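Local coordinates for phosphoenolpyruvate-protein phosphotransferase (Acinetobacter sp., PDB 3CI6) that probably transfers the phosphoryl group of phosphoenolpyruvate to a protein histidine, with magnesium as cofactor, this chain being its GAF domain, at residues Val85-Ser98 against Tyr114-Val128. Numbering follows the deposited sequence. Where two conformers were deposited one is given.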
ATOM      1  N   VAL B  85      18.147  -7.360   4.337  1.00  7.12           N
ATOM      2  CA  VAL B  85      16.702  -7.236   4.213  1.00  6.30           C
ATOM      3  C   VAL B  85      16.336  -7.333   2.731  1.00  6.40           C
ATOM      4  O   VAL B  85      15.397  -8.031   2.335  1.00  7.22           O
ATOM      5  CB  VAL B  85      16.164  -5.924   4.783  1.00  6.24           C
ATOM      6  CG1 VAL B  85      14.707  -5.715   4.441  1.00  6.76           C
ATOM      7  CG2 VAL B  85      16.354  -5.863   6.334  1.00  6.83           C
ATOM      8  N   GLY B  86      17.085  -6.635   1.891  1.00  6.68           N
ATOM      9  CA  GLY B  86      16.839  -6.656   0.459  1.00  7.15           C
ATOM     10  C   GLY B  86      17.133  -7.979  -0.189  1.00  7.55           C
ATOM     11  O   GLY B  86      16.397  -8.419  -1.102  1.00  9.91           O
ATOM     12  N   GLN B  87      18.210  -8.648   0.231  1.00  8.40           N
ATOM     13  CA  GLN B  87      18.570  -9.958  -0.337  1.00  9.93           C
ATOM     14  C   GLN B  87      17.594 -11.089   0.064  1.00  8.44           C
ATOM     15  O   GLN B  87      17.173 -11.906  -0.779  1.00 10.17           O
ATOM     16  CB  GLN B  87      19.977 -10.361   0.126  1.00 10.86           C
ATOM     17  CG  GLN B  87      21.140  -9.606  -0.429  1.00 15.49           C
ATOM     18  CD  GLN B  87      22.485 -10.022   0.263  1.00 16.84           C
ATOM     19  OE1 GLN B  87      22.590 -10.118   1.514  1.00 25.33           O
ATOM     20  NE2 GLN B  87      23.476 -10.275  -0.538  1.00 22.55           N
ATOM     21  N   ARG B  88      17.236 -11.112   1.343  1.00  7.82           N
ATOM     22  CA  ARG B  88      16.320 -12.092   1.855  1.00  7.49           C
ATOM     23  C   ARG B  88      14.865 -11.779   1.563  1.00  6.93           C
ATOM     24  O   ARG B  88      14.013 -12.670   1.671  1.00  8.65           O
ATOM     25  CB  ARG B  88      16.529 -12.268   3.335  1.00  8.55           C
ATOM     26  CG  ARG B  88      17.869 -12.915   3.648  1.00  9.37           C
ATOM     27  CD  ARG B  88      17.940 -13.443   5.094  1.00  9.79           C
ATOM     28  NE  ARG B  88      17.012 -14.532   5.252  1.00  9.50           N
ATOM     29  CZ  ARG B  88      17.209 -15.764   4.864  1.00 11.17           C
ATOM     30  NH1 ARG B  88      18.380 -16.191   4.424  1.00 11.65           N
ATOM     31  NH2 ARG B  88      16.184 -16.601   4.971  1.00 14.12           N
ATOM     32  N   GLU B  89      14.557 -10.523   1.241  1.00  6.25           N
ATOM     33  CA  GLU B  89      13.171 -10.111   0.980  1.00  6.78           C
ATOM     34  C   GLU B  89      12.265 -10.421   2.168  1.00  7.79           C
ATOM     35  O   GLU B  89      11.115 -10.853   1.985  1.00  8.60           O
ATOM     36  CB  GLU B  89      12.634 -10.759  -0.314  1.00  6.99           C
ATOM     37  CG  GLU B  89      13.569 -10.530  -1.492  1.00  7.27           C
ATOM     38  CD  GLU B  89      13.119 -11.169  -2.793  1.00  7.18           C
ATOM     39  OE1 GLU B  89      12.029 -11.783  -2.857  1.00  9.81           O
ATOM     40  OE2 GLU B  89      13.904 -11.033  -3.765  1.00 11.16           O
ATOM     41  N   GLU B  90      12.811 -10.233   3.375  0.70  7.37           N
ATOM     42  CA  GLU B  90      12.169 -10.569   4.664  0.70  8.60           C
ATOM     43  C   GLU B  90      12.365  -9.376   5.610  0.70  5.99           C
ATOM     44  O   GLU B  90      13.376  -8.705   5.544  0.70  6.29           O
ATOM     45  CB  GLU B  90      12.852 -11.800   5.360  0.70  8.23           C
ATOM     46  CG  GLU B  90      12.668 -13.167   4.720  0.70 12.69           C
ATOM     47  CD  GLU B  90      13.660 -14.201   5.216  0.70 11.15           C
ATOM     48  OE1 GLU B  90      14.496 -13.883   6.079  0.70  8.42           O
ATOM     49  OE2 GLU B  90      13.586 -15.345   4.711  0.70 12.85           O
ATOM     50  N   ILE B  91      11.394  -9.183   6.513  1.00  6.78           N
ATOM     51  CA  ILE B  91      11.564  -8.348   7.682  1.00  6.62           C
ATOM     52  C   ILE B  91      12.712  -8.895   8.541  1.00  6.31           C
ATOM     53  O   ILE B  91      12.835 -10.131   8.687  1.00  5.79           O
ATOM     54  CB  ILE B  91      10.308  -8.273   8.563  1.00  7.63           C
ATOM     55  CG1 ILE B  91       9.215  -7.521   7.824  1.00 10.60           C
ATOM     56  CG2 ILE B  91      10.658  -7.585   9.888  1.00  8.94           C
ATOM     57  CD1 ILE B  91       8.033  -7.188   8.717  1.00 12.34           C
ATOM     58  N   VAL B  92      13.552  -7.981   9.014  1.00  5.07           N
ATOM     59  CA  VAL B  92      14.582  -8.274  10.009  1.00  5.95           C
ATOM     60  C   VAL B  92      14.286  -7.369  11.209  1.00  6.33           C
ATOM     61  O   VAL B  92      14.520  -6.178  11.183  1.00  5.89           O
ATOM     62  CB  VAL B  92      15.980  -8.030   9.488  1.00  5.78           C
ATOM     63  CG1 VAL B  92      16.992  -8.258  10.586  1.00  6.90           C
ATOM     64  CG2 VAL B  92      16.286  -8.923   8.304  1.00  8.01           C
ATOM     65  N   ASN B  93      13.742  -7.981  12.262  1.00  6.58           N
ATOM     66  CA  ASN B  93      13.286  -7.271  13.450  1.00  7.11           C
ATOM     67  C   ASN B  93      14.168  -7.733  14.592  1.00  6.72           C
ATOM     68  O   ASN B  93      13.958  -8.828  15.144  1.00  7.13           O
ATOM     69  CB  ASN B  93      11.822  -7.548  13.702  1.00  6.12           C
ATOM     70  CG  ASN B  93      11.280  -6.817  14.917  1.00  7.90           C
ATOM     71  OD1 ASN B  93      12.027  -6.079  15.588  1.00 10.84           O
ATOM     72  ND2 ASN B  93       9.979  -7.031  15.218  1.00  7.23           N
ATOM     73  N   LEU B  94      15.188  -6.933  14.895  1.00  7.18           N
ATOM     74  CA  LEU B  94      16.188  -7.231  15.904  1.00  8.57           C
ATOM     75  C   LEU B  94      15.963  -6.362  17.126  1.00  8.85           C
ATOM     76  O   LEU B  94      16.187  -5.147  17.104  1.00  8.55           O
ATOM     77  CB  LEU B  94      17.587  -6.970  15.384  1.00 10.28           C
ATOM     78  CG  LEU B  94      18.140  -7.993  14.421  1.00 13.69           C
ATOM     79  CD1 LEU B  94      19.524  -7.482  13.982  1.00 13.90           C
ATOM     80  CD2 LEU B  94      18.210  -9.355  15.079  1.00 16.41           C
ATOM     81  N   GLU B  95      15.564  -7.006  18.198  1.00 10.39           N
ATOM     82  CA  GLU B  95      15.359  -6.327  19.444  1.00 11.54           C
ATOM     83  C   GLU B  95      16.673  -5.754  19.920  1.00 10.63           C
ATOM     84  O   GLU B  95      16.729  -4.624  20.374  1.00 11.52           O
ATOM     85  CB  GLU B  95      14.820  -7.287  20.503  1.00 11.73           C
ATOM     86  CG  GLU B  95      14.622  -6.690  21.877  1.00 13.69           C
ATOM     87  CD  GLU B  95      14.118  -7.660  22.910  1.00 15.53           C
ATOM     88  OE1 GLU B  95      13.925  -8.864  22.589  1.00 22.76           O
ATOM     89  OE2 GLU B  95      13.931  -7.209  24.064  1.00 21.42           O
ATOM     90  N   ASN B  96      17.721  -6.567  19.847  1.00 10.61           N
ATOM     91  CA  ASN B  96      19.024  -6.147  20.302  1.00 11.43           C
ATOM     92  C   ASN B  96      20.019  -6.339  19.171  1.00 12.32           C
ATOM     93  O   ASN B  96      20.568  -7.433  18.980  1.00 13.55           O
ATOM     94  CB  ASN B  96      19.416  -6.942  21.532  1.00 10.74           C
ATOM     95  CG  ASN B  96      20.687  -6.416  22.179  1.00 12.02           C
ATOM     96  OD1 ASN B  96      21.360  -5.566  21.599  1.00 13.40           O
ATOM     97  ND2 ASN B  96      21.016  -6.903  23.351  1.00 15.51           N
ATOM     98  N   ALA B  97      20.218  -5.275  18.407  1.00 11.92           N
ATOM     99  CA  ALA B  97      21.061  -5.317  17.252  1.00 12.80           C
ATOM    100  C   ALA B  97      22.536  -5.232  17.625  1.00 13.79           C
ATOM    101  O   ALA B  97      23.387  -5.442  16.768  1.00 14.62           O
ATOM    102  CB  ALA B  97      20.687  -4.194  16.299  1.00 13.44           C
ATOM    103  N   SER B  98      22.838  -4.949  18.891  1.00 14.40           N
ATOM    104  CA  SER B  98      24.235  -4.888  19.352  1.00 14.66           C
ATOM    105  C   SER B  98      24.952  -6.208  19.144  1.00 15.43           C
ATOM    106  O   SER B  98      26.150  -6.229  18.876  1.00 16.51           O
ATOM    107  CB  SER B  98      24.297  -4.507  20.822  1.00 14.15           C
ATOM    108  OG  SER B  98      23.973  -5.617  21.652  1.00 15.54           O
ATOM    109  N   TYR B 114      22.627   2.737  17.517  1.00 15.44           N
ATOM    110  CA  TYR B 114      21.254   2.284  17.612  1.00 13.12           C
ATOM    111  C   TYR B 114      21.234   0.793  17.851  1.00 12.51           C
ATOM    112  O   TYR B 114      21.570   0.013  16.962  1.00 14.05           O
ATOM    113  CB  TYR B 114      20.485   2.632  16.322  1.00 12.77           C
ATOM    114  CG  TYR B 114      20.467   4.121  16.044  1.00 10.35           C
ATOM    115  CD1 TYR B 114      19.695   4.960  16.790  1.00 10.82           C
ATOM    116  CD2 TYR B 114      21.212   4.668  14.997  1.00 11.59           C
ATOM    117  CE1 TYR B 114      19.690   6.330  16.572  1.00 12.29           C
ATOM    118  CE2 TYR B 114      21.199   6.039  14.744  1.00 11.19           C
ATOM    119  CZ  TYR B 114      20.441   6.863  15.541  1.00 11.65           C
ATOM    120  OH  TYR B 114      20.420   8.228  15.336  1.00 13.04           O
ATOM    121  N   ASN B 115      20.765   0.396  19.025  1.00 10.35           N
ATOM    122  CA  ASN B 115      20.780  -1.000  19.422  1.00 11.20           C
ATOM    123  C   ASN B 115      19.516  -1.755  19.112  1.00  9.97           C
ATOM    124  O   ASN B 115      19.384  -2.908  19.496  1.00 11.11           O
ATOM    125  CB  ASN B 115      21.105  -1.115  20.902  1.00 11.95           C
ATOM    126  CG  ASN B 115      22.546  -0.732  21.193  1.00 14.81           C
ATOM    127  OD1 ASN B 115      23.456  -1.132  20.463  1.00 20.75           O
ATOM    128  ND2 ASN B 115      22.736   0.117  22.169  1.00 21.57           N
ATOM    129  N   SER B 116      18.573  -1.121  18.416  1.00  8.14           N
ATOM    130  CA  SER B 116      17.439  -1.840  17.843  1.00  8.03           C
ATOM    131  C   SER B 116      17.354  -1.517  16.348  1.00  7.79           C
ATOM    132  O   SER B 116      17.637  -0.404  15.930  1.00  8.41           O
ATOM    133  CB  SER B 116      16.136  -1.456  18.545  1.00  9.06           C
ATOM    134  OG  SER B 116      15.628  -0.248  18.005  1.00 16.89           O
ATOM    135  N   PHE B 117      16.980  -2.521  15.557  1.00  7.02           N
ATOM    136  CA  PHE B 117      16.887  -2.386  14.112  1.00  6.62           C
ATOM    137  C   PHE B 117      15.650  -3.145  13.654  1.00  6.33           C
ATOM    138  O   PHE B 117      15.505  -4.319  13.943  1.00  7.18           O
ATOM    139  CB  PHE B 117      18.104  -3.027  13.444  1.00  6.29           C
ATOM    140  CG  PHE B 117      18.064  -3.017  11.938  1.00  7.20           C
ATOM    141  CD1 PHE B 117      17.488  -4.068  11.254  1.00  7.38           C
ATOM    142  CD2 PHE B 117      18.591  -1.971  11.196  1.00  8.58           C
ATOM    143  CE1 PHE B 117      17.462  -4.097   9.901  1.00  7.72           C
ATOM    144  CE2 PHE B 117      18.568  -1.986   9.805  1.00  9.50           C
ATOM    145  CZ  PHE B 117      17.976  -3.031   9.160  1.00  9.64           C
ATOM    146  N   LEU B 118      14.807  -2.465  12.908  1.00  5.74           N
ATOM    147  CA  LEU B 118      13.642  -3.072  12.290  1.00  6.26           C
ATOM    148  C   LEU B 118      13.632  -2.673  10.828  1.00  5.92           C
ATOM    149  O   LEU B 118      13.394  -1.515  10.487  1.00  5.83           O
ATOM    150  CB  LEU B 118      12.369  -2.612  13.001  1.00  6.12           C
ATOM    151  CG  LEU B 118      11.023  -2.916  12.366  1.00  7.96           C
ATOM    152  CD1 LEU B 118      10.853  -4.364  11.969  1.00 10.71           C
ATOM    153  CD2 LEU B 118       9.883  -2.490  13.337  1.00  9.26           C
ATOM    154  N   GLY B 119      13.984  -3.619   9.967  1.00  4.95           N
ATOM    155  CA  GLY B 119      14.093  -3.354   8.506  1.00  5.20           C
ATOM    156  C   GLY B 119      13.002  -4.109   7.776  1.00  5.12           C
ATOM    157  O   GLY B 119      12.764  -5.301   8.081  1.00  4.97           O
ATOM    158  N   VAL B 120      12.342  -3.425   6.837  1.00  4.67           N
ATOM    159  CA  VAL B 120      11.184  -3.952   6.159  1.00  5.34           C
ATOM    160  C   VAL B 120      11.411  -3.763   4.653  1.00  5.59           C
ATOM    161  O   VAL B 120      11.737  -2.656   4.210  1.00  6.00           O
ATOM    162  CB  VAL B 120       9.899  -3.228   6.596  1.00  6.69           C
ATOM    163  CG1 VAL B 120       8.722  -3.862   5.908  1.00  7.34           C
ATOM    164  CG2 VAL B 120       9.751  -3.291   8.102  1.00  8.64           C
ATOM    165  N   PRO B 121      11.295  -4.836   3.881  1.00  5.45           N
ATOM    166  CA  PRO B 121      11.539  -4.658   2.439  1.00  4.76           C
ATOM    167  C   PRO B 121      10.358  -3.994   1.753  1.00  5.91           C
ATOM    168  O   PRO B 121       9.198  -4.261   2.086  1.00  8.09           O
ATOM    169  CB  PRO B 121      11.671  -6.070   1.956  1.00  5.56           C
ATOM    170  CG  PRO B 121      10.852  -6.855   2.894  1.00  6.61           C
ATOM    171  CD  PRO B 121      10.959  -6.219   4.219  1.00  5.60           C
ATOM    172  N   VAL B 122      10.669  -3.153   0.761  1.00  5.02           N
ATOM    173  CA  VAL B 122       9.658  -2.518  -0.105  1.00  4.75           C
ATOM    174  C   VAL B 122       9.745  -3.328  -1.391  1.00  5.69           C
ATOM    175  O   VAL B 122      10.773  -3.300  -2.078  1.00  6.47           O
ATOM    176  CB  VAL B 122       9.944  -1.018  -0.325  1.00  4.64           C
ATOM    177  CG1 VAL B 122       8.815  -0.451  -1.147  1.00  5.48           C
ATOM    178  CG2 VAL B 122      10.093  -0.274   1.002  1.00  4.77           C
HETATM  179  N   MSE B 123       8.679  -4.087  -1.658  0.50  4.91           N
HETATM  180  CA  MSE B 123       8.604  -5.044  -2.772  0.50  4.60           C
HETATM  181  C   MSE B 123       7.485  -4.680  -3.747  0.50  5.04           C
HETATM  182  O   MSE B 123       6.364  -4.463  -3.317  0.50  5.36           O
HETATM  183  CB  MSE B 123       8.288  -6.433  -2.233  0.50  5.25           C
HETATM  184  CG  MSE B 123       9.239  -6.964  -1.174  0.50  6.55           C
HETATM  185 SE   MSE B 123      11.068  -7.250  -1.754  0.50 13.10          SE
HETATM  186  CE  MSE B 123      10.611  -8.521  -3.201  0.50  9.89           C
ATOM    187  N   TYR B 124       7.791  -4.652  -5.043  1.00  5.69           N
ATOM    188  CA  TYR B 124       6.800  -4.447  -6.084  1.00  5.31           C
ATOM    189  C   TYR B 124       6.998  -5.495  -7.161  1.00  5.60           C
ATOM    190  O   TYR B 124       8.061  -5.623  -7.701  1.00  5.25           O
ATOM    191  CB  TYR B 124       6.937  -3.078  -6.739  1.00  5.48           C
ATOM    192  CG  TYR B 124       5.873  -2.788  -7.725  1.00  4.72           C
ATOM    193  CD1 TYR B 124       4.616  -2.325  -7.326  1.00  7.03           C
ATOM    194  CD2 TYR B 124       6.098  -2.980  -9.085  1.00  4.99           C
ATOM    195  CE1 TYR B 124       3.635  -2.072  -8.248  1.00  6.73           C
ATOM    196  CE2 TYR B 124       5.098  -2.732 -10.001  1.00  6.02           C
ATOM    197  CZ  TYR B 124       3.894  -2.258  -9.579  1.00  5.35           C
ATOM    198  OH  TYR B 124       2.934  -2.009 -10.542  1.00  7.25           O
ATOM    199  N   ARG B 125       5.951  -6.245  -7.469  1.00  5.62           N
ATOM    200  CA  ARG B 125       6.027  -7.240  -8.520  1.00  6.44           C
ATOM    201  C   ARG B 125       7.260  -8.122  -8.389  1.00  5.42           C
ATOM    202  O   ARG B 125       8.006  -8.348  -9.375  1.00  7.01           O
ATOM    203  CB  ARG B 125       6.025  -6.572  -9.881  1.00  7.19           C
ATOM    204  CG  ARG B 125       5.719  -7.579 -10.963  1.00 13.62           C
ATOM    205  CD  ARG B 125       4.713  -7.162 -12.005  1.00 16.27           C
ATOM    206  NE  ARG B 125       3.577  -6.414 -11.476  1.00 17.23           N
ATOM    207  CZ  ARG B 125       2.930  -5.481 -12.180  1.00 14.14           C
ATOM    208  NH1 ARG B 125       3.296  -5.223 -13.446  1.00 13.91           N
ATOM    209  NH2 ARG B 125       1.911  -4.811 -11.625  1.00 13.10           N
ATOM    210  N   ARG B 126       7.466  -8.613  -7.161  1.00  4.54           N
ATOM    211  CA  ARG B 126       8.584  -9.484  -6.806  1.00  5.72           C
ATOM    212  C   ARG B 126       9.964  -8.829  -6.827  1.00  5.39           C
ATOM    213  O   ARG B 126      10.951  -9.524  -6.590  1.00  7.43           O
ATOM    214  CB  ARG B 126       8.611 -10.757  -7.651  1.00  5.22           C
ATOM    215  CG  ARG B 126       7.298 -11.568  -7.569  1.00  5.75           C
ATOM    216  CD  ARG B 126       7.356 -12.801  -8.398  1.00  5.36           C
ATOM    217  NE  ARG B 126       6.179 -13.650  -8.148  1.00  2.78           N
ATOM    218  CZ  ARG B 126       6.043 -14.863  -8.649  1.00  2.37           C
ATOM    219  NH1 ARG B 126       6.950 -15.358  -9.458  1.00  2.93           N
ATOM    220  NH2 ARG B 126       4.990 -15.573  -8.333  1.00  3.02           N
ATOM    221  N   LYS B 127      10.051  -7.527  -7.097  1.00  6.09           N
ATOM    222  CA  LYS B 127      11.330  -6.822  -7.143  1.00  6.69           C
ATOM    223  C   LYS B 127      11.505  -5.925  -5.913  1.00  6.60           C
ATOM    224  O   LYS B 127      10.572  -5.271  -5.473  1.00  6.39           O
ATOM    225  CB  LYS B 127      11.396  -5.949  -8.398  1.00  6.62           C
ATOM    226  CG  LYS B 127      12.679  -5.187  -8.638  1.00 10.20           C
ATOM    227  CD  LYS B 127      12.604  -4.471  -9.992  1.00 11.93           C
ATOM    228  CE  LYS B 127      13.829  -3.634 -10.251  1.00 16.14           C
ATOM    229  NZ  LYS B 127      15.065  -4.403 -10.029  1.00 20.26           N
ATOM    230  N   VAL B 128      12.712  -5.896  -5.354  1.00  7.43           N
ATOM    231  CA  VAL B 128      13.003  -5.014  -4.227  1.00  6.90           C
ATOM    232  C   VAL B 128      13.201  -3.587  -4.709  1.00  6.75           C
ATOM    233  O   VAL B 128      14.033  -3.337  -5.584  1.00  9.28           O
ATOM    234  CB  VAL B 128      14.270  -5.460  -3.485  1.00  8.42           C
ATOM    235  CG1 VAL B 128      14.652  -4.409  -2.481  1.00  9.90           C
ATOM    236  CG2 VAL B 128      13.991  -6.767  -2.789  1.00 13.63           C
TER
HETATM  237  O   HOH W   1      10.649 -12.011  -5.105  1.00 16.68           O
HETATM  238  O   HOH W   2      13.545 -10.003  -6.332  1.00 24.61           O
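E89, just past the end of helix 80-88, reaches across to M123 on strand 116-124 of the same chain and to the turn beyond it. Its CB lies near SE of M123, a selenomethionine modelled in two conformers; the M123 contacts hold for one of them and are doubtful to that extent. CG, anti to the E89 carbonyl carbon (chi1 -52°), touches CE of M123 and, at 4.0 Å, CG2 of V128. The extended chain then carries the carboxylate over the M123 methyl, with OE1 3.6 Å from CE. At the tip each oxygen accepts from its own water, and both waters also donate to R126 O, bridging the carboxylate to the type I' turn of 124-127. Further along, V85 sends CG1 to the P121 ring, 3.8 Å from its CD, while CG2 meets the edge of the F117 ring. V85 CG2 also lies 4.0 Å from G119 CA, the glycine letting the valine methyl come close to the strand backbone. Strand 92-94 pairs antiparallel with 116-124: V92 and G119 exchange two backbone bonds, as do L94 and F117, and A97 N adds a bond of 2.7 Å to N115 O. Opposite the face of V92, L94 and F117, L118 CD1 meets I91 CG2 and N93 CB, beside helix 144-167. Short strand 92-94 thus edges the antiparallel sheet of the GAF fold, next to 116-124, which pairs in turn with 127-136.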